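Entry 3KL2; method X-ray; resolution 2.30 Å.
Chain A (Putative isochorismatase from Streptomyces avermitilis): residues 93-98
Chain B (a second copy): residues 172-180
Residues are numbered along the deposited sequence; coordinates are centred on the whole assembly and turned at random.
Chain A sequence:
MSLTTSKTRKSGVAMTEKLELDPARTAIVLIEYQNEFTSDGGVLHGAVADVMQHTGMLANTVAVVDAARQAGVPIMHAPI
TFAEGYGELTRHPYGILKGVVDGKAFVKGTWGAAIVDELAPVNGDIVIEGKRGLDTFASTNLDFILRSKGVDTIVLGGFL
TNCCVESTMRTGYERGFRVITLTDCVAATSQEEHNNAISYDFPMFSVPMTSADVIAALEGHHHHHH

Chain A, residues 93-98: PYGILK
Chain B, residues 172-180: GYERGFRVI

Chain A enters in extended form, with Pro A93 at phi/psi -68/162 and Tyr A94 at -137/173. Gly A95 then turns the chain at 70/-160, a positive phi that favours glycine, and Ile A96 (-64/-23), Leu A97 (-77/-20) and Lys A98 (-62/-34) take helical angles. Lys A98 N donates to Gly A95 O at 3.1 Å.

Chain B supplies the end of a helix: Gly B172 (-58/-43), Tyr B173 (-69/-45) and Glu B174 (-54/-34). Arg B175 follows at -90/4, and Gly B176, at 91/5, leaves helical geometry in a Schellman motif. Its two bonds run from Phe B177 N to Gly B172 O (3.0 Å) and from Gly B176 N to Tyr B173 O (2.9 Å). A side chain at Gly B176 would be jammed against the preceding carbonyl oxygen. Phe B177 (-70/145) leads into a strand at Arg B178 (-77/107), Val B179 (-98/119) and Ile B180 (-102/119).

The backbones stay well apart, with CA atoms 8.6 Å apart for Gly A95 and Tyr B173 and 8.7 Å for Tyr A94 and Arg B178. Two tyrosines bridge this gap and account for most of the 300 Å² buried.

Tyr B173 points toward chain A with chi1 t (178°) and chi2 96°. Its hydroxyl OH donates to Tyr A94 O at 2.5 Å and accepts from Leu A97 N at 3.2 Å, with an N-H...O angle of 161°. One phenol thus ties the carbonyl of Tyr A94 to the amide of Leu A97, bridging Gly A95 and Ile A96. An ideal CB on Gly A95 would lie 2.7 Å from Tyr B173 CE1, a clash, so the absent side chain leaves room for the ring.

Tyr A94 has chi1 p (74°) and chi2 -82°. Its CA-to-CB bond points sideways, yet the ring's end reaches chain B, where OH donates to Phe B177 O at 2.8 Å, near the ring plane. The same OH lies 3.0 Å from Val B179 N, placing it against the backbone where the strand begins.

The rings meet edge-to-face, the edge of Tyr B173 toward the face of Tyr A94, with centroids 5.1 Å apart and planes at 80°. Tyr A94 CZ to Tyr B173 CD1 is 3.6 Å, while each hydroxyl bonds to the opposing backbone.

Leu A97 (chi1 m, -77°; chi2 t, 179°) adds apolar contact: its CD1 lies 4.3 Å from Tyr B173 CE2. The CA-to-CB bond of Arg B178 is sideways (chi1 t, chi2 t, chi3 p), its guanidinium hydrogen-bonded elsewhere in the structure.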

# COMPACT_ATOMS: atom_id res chain seq x y z
N PRO A 93 -8.57 3.39 21.41
CA PRO A 93 -8.93 3.93 20.12
C PRO A 93 -9.55 5.36 20.19
O PRO A 93 -9.98 5.81 21.24
CB PRO A 93 -9.95 2.91 19.58
CG PRO A 93 -10.53 2.30 20.79
CD PRO A 93 -9.44 2.30 21.84
N TYR A 94 -9.55 6.04 19.05
CA TYR A 94 -10.19 7.33 18.86
C TYR A 94 -10.88 7.26 17.50
O TYR A 94 -10.74 6.26 16.76
CB TYR A 94 -9.16 8.49 18.92
CG TYR A 94 -8.24 8.64 17.69
CD1 TYR A 94 -7.10 7.86 17.54
CD2 TYR A 94 -8.52 9.57 16.70
CE1 TYR A 94 -6.25 8.01 16.44
CE2 TYR A 94 -7.70 9.73 15.62
CZ TYR A 94 -6.56 8.94 15.47
OH TYR A 94 -5.77 9.11 14.35
N GLY A 95 -11.66 8.30 17.20
CA GLY A 95 -12.35 8.40 15.93
C GLY A 95 -13.45 7.38 15.87
O GLY A 95 -13.86 6.87 16.88
N ILE A 96 -13.89 7.07 14.67
CA ILE A 96 -15.07 6.24 14.46
C ILE A 96 -14.94 4.79 14.96
O ILE A 96 -15.95 4.17 15.24
CB ILE A 96 -15.45 6.25 12.96
CG1 ILE A 96 -16.83 5.65 12.69
CG2 ILE A 96 -14.39 5.52 12.16
CD1 ILE A 96 -18.01 6.39 13.33
N LEU A 97 -13.73 4.26 15.10
CA LEU A 97 -13.57 2.87 15.56
C LEU A 97 -13.77 2.76 17.06
O LEU A 97 -14.05 1.68 17.56
CB LEU A 97 -12.21 2.26 15.18
CG LEU A 97 -11.97 1.77 13.74
CD1 LEU A 97 -10.55 1.25 13.63
CD2 LEU A 97 -13.01 0.71 13.24
N LYS A 98 -13.64 3.87 17.76
CA LYS A 98 -13.90 3.91 19.20
C LYS A 98 -15.37 3.55 19.48
O LYS A 98 -15.68 2.92 20.50
CB LYS A 98 -13.61 5.29 19.75
CG LYS A 98 -13.70 5.44 21.30
CD LYS A 98 -14.04 6.89 21.66
CE LYS A 98 -13.84 7.24 23.14
NZ LYS A 98 -14.08 6.06 24.05
N GLY B 172 -4.18 8.11 6.82
CA GLY B 172 -3.36 8.23 8.03
C GLY B 172 -3.90 7.46 9.24
O GLY B 172 -3.20 6.78 9.97
N TYR B 173 -5.19 7.57 9.42
CA TYR B 173 -5.87 6.89 10.49
C TYR B 173 -5.88 5.40 10.24
O TYR B 173 -5.56 4.63 11.12
CB TYR B 173 -7.28 7.45 10.55
CG TYR B 173 -8.16 6.85 11.56
CD1 TYR B 173 -8.33 7.45 12.76
CD2 TYR B 173 -8.94 5.74 11.26
CE1 TYR B 173 -9.22 6.93 13.71
CE2 TYR B 173 -9.82 5.23 12.18
CZ TYR B 173 -9.95 5.84 13.42
OH TYR B 173 -10.81 5.36 14.38
N GLU B 174 -6.18 4.99 9.01
CA GLU B 174 -6.08 3.55 8.67
C GLU B 174 -4.70 3.00 8.98
O GLU B 174 -4.56 1.84 9.33
CB GLU B 174 -6.30 3.33 7.17
CG GLU B 174 -7.69 3.53 6.67
CD GLU B 174 -8.63 2.46 7.11
OE1 GLU B 174 -8.18 1.42 7.62
OE2 GLU B 174 -9.85 2.66 6.98
N ARG B 175 -3.67 3.82 8.83
CA ARG B 175 -2.32 3.32 9.04
C ARG B 175 -1.85 3.48 10.50
O ARG B 175 -0.72 3.17 10.80
CB ARG B 175 -1.34 3.96 8.04
CG ARG B 175 -1.66 3.47 6.63
CD ARG B 175 -0.60 3.73 5.65
NE ARG B 175 -1.07 3.48 4.28
CZ ARG B 175 -0.33 3.68 3.18
NH1 ARG B 175 0.91 4.15 3.26
NH2 ARG B 175 -0.86 3.47 1.99
N GLY B 176 -2.72 3.96 11.39
CA GLY B 176 -2.38 3.95 12.81
C GLY B 176 -1.70 5.21 13.33
O GLY B 176 -1.35 5.27 14.51
N PHE B 177 -1.57 6.23 12.47
CA PHE B 177 -1.13 7.54 12.93
C PHE B 177 -2.18 8.21 13.77
O PHE B 177 -3.36 8.07 13.52
CB PHE B 177 -0.85 8.45 11.72
CG PHE B 177 0.32 8.01 10.93
CD1 PHE B 177 1.59 8.21 11.41
CD2 PHE B 177 0.16 7.34 9.76
CE1 PHE B 177 2.72 7.78 10.69
CE2 PHE B 177 1.27 6.92 9.04
CZ PHE B 177 2.55 7.15 9.52
N ARG B 178 -1.75 8.96 14.78
CA ARG B 178 -2.62 9.96 15.41
C ARG B 178 -2.67 11.16 14.47
O ARG B 178 -1.68 11.88 14.30
CB ARG B 178 -2.07 10.35 16.77
CG ARG B 178 -2.96 11.38 17.50
CD ARG B 178 -2.55 11.63 18.97
NE ARG B 178 -1.19 12.19 19.04
CZ ARG B 178 -0.67 12.83 20.08
NH1 ARG B 178 -1.38 13.02 21.20
NH2 ARG B 178 0.59 13.30 20.00
N VAL B 179 -3.80 11.36 13.80
CA VAL B 179 -3.91 12.47 12.85
C VAL B 179 -4.60 13.63 13.54
O VAL B 179 -5.72 13.48 14.04
CB VAL B 179 -4.71 12.06 11.66
CG1 VAL B 179 -4.68 13.16 10.59
CG2 VAL B 179 -4.17 10.73 11.12
N ILE B 180 -3.90 14.76 13.64
CA ILE B 180 -4.46 16.01 14.12
C ILE B 180 -4.74 16.91 12.92
O ILE B 180 -3.81 17.20 12.18
CB ILE B 180 -3.45 16.72 15.03
CG1 ILE B 180 -3.26 15.90 16.30
CG2 ILE B 180 -3.93 18.15 15.38
CD1 ILE B 180 -2.03 16.29 17.10